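Local coordinates for protein leucine aminopeptidase 2 (Saccharomyces cerevisiae, PDB 2XQ0) that removes N-terminal residues from peptides, preferring di- and tripeptides, as a zinc-dependent M1-family aminopeptidase that also has low epoxide hydrolase activity, at residues A[409-421]-A[431-443]. Residues are numbered along the deposited sequence; the frame is centred on the assembly and turned at random.
Sequences EFDPFIRHYFKKF and FLDTLYEFYPEKK
Two consecutive helices of the M1 peptidase domain, 407-420 and 428-438, pack here as a helical hairpin, the axes of 409-420 and 431-438 running at 132°, with the ring of F413 as a knob in the hole formed by F431, T434, L435 and F438. With CG anti to the backbone N (chi1 171°), F413 reaches between these side chains: L435 CD1 sits over its face, 3.7 Å from the F413 ring centroid, while F431 CE1 meets its edge. The edge of F413 in turn points at the face of F438, an offset edge-to-face pair, and F413 CA lies over that same F438 ring in a CH-pi contact. F438 CD1 lies over one face of the H416 ring, offset toward its rim, and P412 CB touches F438 CZ at 3.7 Å. Shortening F438 to an alanine is likely to leave a gap beside P412 and H416 and take away the ring that F413 CA and its edge lean on. Further along, the edge of F431 meets the face of Y417, which stacks on W326 of helix 321-339; the Y417 side chain lies about 14 Å from the bound zinc ion. Polar bonds close both ends. The extended K420 gives NZ to T434 OG1 at 2.7 Å, and makes a salt bridge to E437 OE1 whose hydrogen bond is weak; at the other end K442 NZ forms a hydrogen-bonded salt bridge with E409 OE2 at 3.2 Å, on its anti side. Just past the second helix, Y439 OH donates to E409 O at 2.8 Å, tilted 32° from the carbonyl plane.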
loop_
_atom_site.group_PDB
_atom_site.type_symbol
_atom_site.label_atom_id
_atom_site.label_comp_id
_atom_site.label_asym_id
_atom_site.label_seq_id
_atom_site.Cartn_x
_atom_site.Cartn_y
_atom_site.Cartn_z
ATOM N N GLU A 409 4.341 28.646 1.793
ATOM C CA GLU A 409 4.255 29.023 0.380
ATOM C C GLU A 409 3.676 27.906 -0.494
ATOM O O GLU A 409 3.090 28.156 -1.556
ATOM C CB GLU A 409 5.649 29.382 -0.147
ATOM C CG GLU A 409 6.242 30.634 0.467
ATOM C CD GLU A 409 5.480 31.887 0.072
ATOM O OE1 GLU A 409 5.043 32.625 0.979
ATOM O OE2 GLU A 409 5.307 32.131 -1.145
ATOM N N PHE A 410 3.851 26.670 -0.048
ATOM C CA PHE A 410 3.507 25.505 -0.856
ATOM C C PHE A 410 2.068 25.070 -0.601
ATOM O O PHE A 410 1.383 24.581 -1.495
ATOM C CB PHE A 410 4.492 24.375 -0.527
ATOM C CG PHE A 410 4.503 23.244 -1.517
ATOM C CD1 PHE A 410 4.680 23.481 -2.878
ATOM C CD2 PHE A 410 4.373 21.931 -1.084
ATOM C CE1 PHE A 410 4.704 22.428 -3.782
ATOM C CE2 PHE A 410 4.393 20.888 -1.987
ATOM C CZ PHE A 410 4.560 21.140 -3.338
ATOM N N ASP A 411 1.604 25.253 0.627
ATOM C CA ASP A 411 0.277 24.777 0.996
ATOM C C ASP A 411 -0.854 25.350 0.132
ATOM O O ASP A 411 -1.834 24.648 -0.146
ATOM C CB ASP A 411 0.011 24.980 2.491
ATOM C CG ASP A 411 0.762 23.968 3.361
ATOM O OD1 ASP A 411 1.624 23.244 2.812
ATOM O OD2 ASP A 411 0.491 23.894 4.586
ATOM N N PRO A 412 -0.728 26.613 -0.306
ATOM C CA PRO A 412 -1.741 27.141 -1.233
ATOM C C PRO A 412 -1.782 26.359 -2.543
ATOM O O PRO A 412 -2.864 26.120 -3.083
ATOM C CB PRO A 412 -1.264 28.568 -1.491
ATOM C CG PRO A 412 -0.543 28.935 -0.235
ATOM C CD PRO A 412 0.157 27.680 0.197
ATOM N N PHE A 413 -0.619 25.966 -3.052
ATOM C CA PHE A 413 -0.582 25.113 -4.241
ATOM C C PHE A 413 -1.255 23.754 -3.990
ATOM O O PHE A 413 -2.035 23.269 -4.805
ATOM C CB PHE A 413 0.845 24.879 -4.729
ATOM C CG PHE A 413 0.936 23.828 -5.810
ATOM C CD1 PHE A 413 0.488 24.101 -7.097
ATOM C CD2 PHE A 413 1.433 22.557 -5.530
ATOM C CE1 PHE A 413 0.547 23.127 -8.097
ATOM C CE2 PHE A 413 1.500 21.584 -6.518
ATOM C CZ PHE A 413 1.059 21.879 -7.815
ATOM N N ILE A 414 -0.925 23.132 -2.866
ATOM C CA ILE A 414 -1.498 21.838 -2.508
ATOM C C ILE A 414 -3.032 21.885 -2.542
ATOM O O ILE A 414 -3.690 21.021 -3.130
ATOM C CB ILE A 414 -1.007 21.425 -1.116
ATOM C CG1 ILE A 414 0.497 21.150 -1.160
ATOM C CG2 ILE A 414 -1.768 20.223 -0.591
ATOM C CD1 ILE A 414 1.056 20.741 0.197
ATOM N N ARG A 415 -3.603 22.907 -1.921
ATOM C CA ARG A 415 -5.049 23.069 -1.941
ATOM C C ARG A 415 -5.571 23.284 -3.358
ATOM O O ARG A 415 -6.635 22.783 -3.712
ATOM C CB ARG A 415 -5.462 24.251 -1.069
ATOM C CG ARG A 415 -5.464 23.916 0.406
ATOM C CD ARG A 415 -5.134 25.132 1.241
ATOM N NE ARG A 415 -4.585 24.719 2.524
ATOM C CZ ARG A 415 -3.934 25.523 3.349
ATOM N NH1 ARG A 415 -3.473 25.049 4.499
ATOM N NH2 ARG A 415 -3.751 26.796 3.022
ATOM N N HIS A 416 -4.833 24.050 -4.158
ATOM C CA HIS A 416 -5.279 24.373 -5.510
ATOM C C HIS A 416 -5.295 23.102 -6.340
ATOM O O HIS A 416 -6.278 22.799 -7.031
ATOM C CB HIS A 416 -4.337 25.398 -6.144
ATOM C CG HIS A 416 -4.688 25.743 -7.554
ATOM N ND1 HIS A 416 -4.041 25.194 -8.638
ATOM C CD2 HIS A 416 -5.629 26.574 -8.059
ATOM C CE1 HIS A 416 -4.561 25.677 -9.751
ATOM N NE2 HIS A 416 -5.528 26.514 -9.427
ATOM N N TYR A 417 -4.188 22.370 -6.258
ATOM C CA TYR A 417 -4.016 21.099 -6.947
ATOM C C TYR A 417 -5.147 20.121 -6.638
ATOM O O TYR A 417 -5.800 19.638 -7.558
ATOM C CB TYR A 417 -2.648 20.500 -6.589
ATOM C CG TYR A 417 -2.388 19.098 -7.112
ATOM C CD1 TYR A 417 -2.084 18.875 -8.453
ATOM C CD2 TYR A 417 -2.418 18.002 -6.261
ATOM C CE1 TYR A 417 -1.833 17.591 -8.935
ATOM C CE2 TYR A 417 -2.181 16.707 -6.734
ATOM C CZ TYR A 417 -1.885 16.514 -8.081
ATOM O OH TYR A 417 -1.633 15.240 -8.577
ATOM N N PHE A 418 -5.392 19.825 -5.360
ATOM C CA PHE A 418 -6.409 18.823 -5.027
ATOM C C PHE A 418 -7.828 19.302 -5.354
ATOM O O PHE A 418 -8.704 18.493 -5.649
ATOM C CB PHE A 418 -6.266 18.296 -3.582
ATOM C CG PHE A 418 -5.042 17.443 -3.390
ATOM C CD1 PHE A 418 -5.024 16.140 -3.851
ATOM C CD2 PHE A 418 -3.894 17.963 -2.826
ATOM C CE1 PHE A 418 -3.888 15.359 -3.724
ATOM C CE2 PHE A 418 -2.760 17.186 -2.677
ATOM C CZ PHE A 418 -2.757 15.882 -3.126
ATOM N N LYS A 419 -8.045 20.614 -5.346
ATOM C CA LYS A 419 -9.338 21.141 -5.781
ATOM C C LYS A 419 -9.523 21.034 -7.298
ATOM O O LYS A 419 -10.591 20.653 -7.771
ATOM C CB LYS A 419 -9.528 22.596 -5.331
ATOM C CG LYS A 419 -10.257 22.743 -3.998
ATOM C CD LYS A 419 -11.640 22.097 -4.047
ATOM C CE LYS A 419 -12.304 22.073 -2.680
ATOM N NZ LYS A 419 -13.643 21.428 -2.754
ATOM N N LYS A 420 -8.487 21.381 -8.056
ATOM C CA LYS A 420 -8.564 21.376 -9.516
ATOM C C LYS A 420 -8.909 19.988 -10.048
ATOM O O LYS A 420 -9.770 19.824 -10.916
ATOM C CB LYS A 420 -7.231 21.851 -10.115
ATOM C CG LYS A 420 -7.170 21.841 -11.625
ATOM C CD LYS A 420 -5.834 22.383 -12.130
ATOM C CE LYS A 420 -5.799 22.452 -13.654
ATOM N NZ LYS A 420 -4.414 22.618 -14.193
ATOM N N PHE A 421 -8.242 18.980 -9.507
ATOM C CA PHE A 421 -8.383 17.627 -10.021
ATOM C C PHE A 421 -9.325 16.762 -9.207
ATOM O O PHE A 421 -9.401 15.554 -9.424
ATOM C CB PHE A 421 -7.006 16.965 -10.176
ATOM C CG PHE A 421 -6.158 17.616 -11.230
ATOM C CD1 PHE A 421 -6.418 17.396 -12.575
ATOM C CD2 PHE A 421 -5.149 18.496 -10.880
ATOM C CE1 PHE A 421 -5.665 18.015 -13.554
ATOM C CE2 PHE A 421 -4.383 19.126 -11.856
ATOM C CZ PHE A 421 -4.640 18.885 -13.191
ATOM N N PHE A 431 0.152 17.685 -13.890
ATOM C CA PHE A 431 0.665 18.128 -12.596
ATOM C C PHE A 431 1.599 19.316 -12.835
ATOM O O PHE A 431 1.448 20.363 -12.214
ATOM C CB PHE A 431 1.398 16.990 -11.874
ATOM C CG PHE A 431 2.316 17.456 -10.755
ATOM C CD1 PHE A 431 1.798 17.910 -9.559
ATOM C CD2 PHE A 431 3.691 17.416 -10.905
ATOM C CE1 PHE A 431 2.634 18.331 -8.520
ATOM C CE2 PHE A 431 4.537 17.835 -9.880
ATOM C CZ PHE A 431 4.003 18.299 -8.684
ATOM N N LEU A 432 2.543 19.160 -13.760
ATOM C CA LEU A 432 3.529 20.221 -14.028
ATOM C C LEU A 432 2.911 21.511 -14.559
ATOM O O LEU A 432 3.282 22.584 -14.116
ATOM C CB LEU A 432 4.626 19.741 -14.983
ATOM C CG LEU A 432 5.456 18.571 -14.434
ATOM C CD1 LEU A 432 6.314 17.954 -15.522
ATOM C CD2 LEU A 432 6.310 19.002 -13.261
ATOM N N ASP A 433 1.984 21.408 -15.513
ATOM C CA ASP A 433 1.244 22.582 -15.981
ATOM C C ASP A 433 0.617 23.338 -14.814
ATOM O O ASP A 433 0.637 24.557 -14.773
ATOM C CB ASP A 433 0.107 22.179 -16.924
ATOM C CG ASP A 433 0.594 21.477 -18.163
ATOM O OD1 ASP A 433 1.766 21.657 -18.519
ATOM O OD2 ASP A 433 -0.208 20.756 -18.789
ATOM N N THR A 434 -0.003 22.608 -13.901
ATOM C CA THR A 434 -0.692 23.232 -12.782
ATOM C C THR A 434 0.297 23.955 -11.874
ATOM O O THR A 434 0.029 25.059 -11.375
ATOM C CB THR A 434 -1.457 22.188 -11.961
ATOM O OG1 THR A 434 -2.396 21.514 -12.816
ATOM C CG2 THR A 434 -2.188 22.870 -10.802
ATOM N N LEU A 435 1.442 23.320 -11.653
ATOM C CA LEU A 435 2.468 23.904 -10.817
ATOM C C LEU A 435 2.894 25.215 -11.461
ATOM O O LEU A 435 2.973 26.246 -10.793
ATOM C CB LEU A 435 3.639 22.922 -10.643
ATOM C CG LEU A 435 4.813 23.272 -9.719
ATOM C CD1 LEU A 435 4.389 23.358 -8.249
ATOM C CD2 LEU A 435 5.911 22.248 -9.888
ATOM N N TYR A 436 3.133 25.188 -12.771
ATOM C CA TYR A 436 3.581 26.393 -13.472
ATOM C C TYR A 436 2.510 27.490 -13.537
ATOM O O TYR A 436 2.817 28.658 -13.359
ATOM C CB TYR A 436 4.116 26.070 -14.871
ATOM C CG TYR A 436 5.590 25.718 -14.908
ATOM C CD1 TYR A 436 6.037 24.447 -14.559
ATOM C CD2 TYR A 436 6.536 26.659 -15.300
ATOM C CE1 TYR A 436 7.387 24.127 -14.603
ATOM C CE2 TYR A 436 7.886 26.353 -15.339
ATOM C CZ TYR A 436 8.305 25.090 -14.990
ATOM O OH TYR A 436 9.645 24.787 -15.043
ATOM N N GLU A 437 1.255 27.120 -13.769
ATOM C CA GLU A 437 0.195 28.124 -13.786
ATOM C C GLU A 437 0.035 28.789 -12.411
ATOM O O GLU A 437 -0.305 29.972 -12.317
ATOM C CB GLU A 437 -1.135 27.517 -14.238
ATOM C CG GLU A 437 -1.115 26.912 -15.630
ATOM C CD GLU A 437 -2.227 25.891 -15.837
ATOM O OE1 GLU A 437 -2.920 25.544 -14.852
ATOM O OE2 GLU A 437 -2.401 25.429 -16.988
ATOM N N PHE A 438 0.289 28.031 -11.348
ATOM C CA PHE A 438 0.058 28.531 -9.998
ATOM C C PHE A 438 1.130 29.522 -9.519
ATOM O O PHE A 438 0.835 30.445 -8.758
ATOM C CB PHE A 438 -0.092 27.378 -8.995
ATOM C CG PHE A 438 -0.588 27.821 -7.659
ATOM C CD1 PHE A 438 -1.932 28.094 -7.463
ATOM C CD2 PHE A 438 0.286 28.002 -6.612
ATOM C CE1 PHE A 438 -2.402 28.525 -6.227
ATOM C CE2 PHE A 438 -0.172 28.438 -5.370
ATOM C CZ PHE A 438 -1.519 28.700 -5.184
ATOM N N TYR A 439 2.365 29.331 -9.970
ATOM C CA TYR A 439 3.479 30.160 -9.522
ATOM C C TYR A 439 4.104 31.013 -10.642
ATOM O O TYR A 439 5.278 30.827 -10.987
ATOM C CB TYR A 439 4.570 29.278 -8.906
ATOM C CG TYR A 439 4.217 28.610 -7.591
ATOM C CD1 TYR A 439 4.182 29.334 -6.404
ATOM C CD2 TYR A 439 3.959 27.249 -7.532
ATOM C CE1 TYR A 439 3.878 28.724 -5.193
ATOM C CE2 TYR A 439 3.663 26.626 -6.324
ATOM C CZ TYR A 439 3.624 27.369 -5.161
ATOM O OH TYR A 439 3.324 26.756 -3.966
ATOM N N PRO A 440 3.328 31.952 -11.213
ATOM C CA PRO A 440 3.841 32.836 -12.271
ATOM C C PRO A 440 5.072 33.606 -11.819
ATOM O O PRO A 440 6.014 33.771 -12.595
ATOM C CB PRO A 440 2.689 33.813 -12.508
ATOM C CG PRO A 440 1.473 33.108 -12.018
ATOM C CD PRO A 440 1.930 32.258 -10.867
ATOM N N GLU A 441 5.064 34.074 -10.577
ATOM C CA GLU A 441 6.166 34.884 -10.078
ATOM C C GLU A 441 7.411 34.050 -9.812
ATOM O O GLU A 441 8.501 34.590 -9.656
ATOM C CB GLU A 441 5.755 35.651 -8.818
ATOM C CG GLU A 441 4.749 36.772 -9.085
ATOM C CD GLU A 441 4.679 37.799 -7.961
ATOM O OE1 GLU A 441 5.722 38.081 -7.330
ATOM O OE2 GLU A 441 3.577 38.338 -7.719
ATOM N N LYS A 442 7.254 32.732 -9.771
ATOM C CA LYS A 442 8.371 31.858 -9.415
ATOM C C LYS A 442 8.853 31.001 -10.585
ATOM O O LYS A 442 9.433 29.933 -10.393
ATOM C CB LYS A 442 8.011 30.979 -8.205
ATOM C CG LYS A 442 7.752 31.767 -6.927
ATOM C CD LYS A 442 7.720 30.856 -5.702
ATOM C CE LYS A 442 7.928 31.641 -4.409
ATOM N NZ LYS A 442 6.695 32.363 -3.992
ATOM N N LYS A 443 8.625 31.488 -11.799
ATOM C CA LYS A 443 8.962 30.729 -13.000
ATOM C C LYS A 443 10.448 30.365 -13.085
ATOM O O LYS A 443 10.805 29.290 -13.564
ATOM C CB LYS A 443 8.516 31.494 -14.246
ATOM C CG LYS A 443 9.115 30.989 -15.543
ATOM C CD LYS A 443 8.179 30.037 -16.256
ATOM C CE LYS A 443 8.239 30.269 -17.764
ATOM N NZ LYS A 443 9.634 30.195 -18.273
#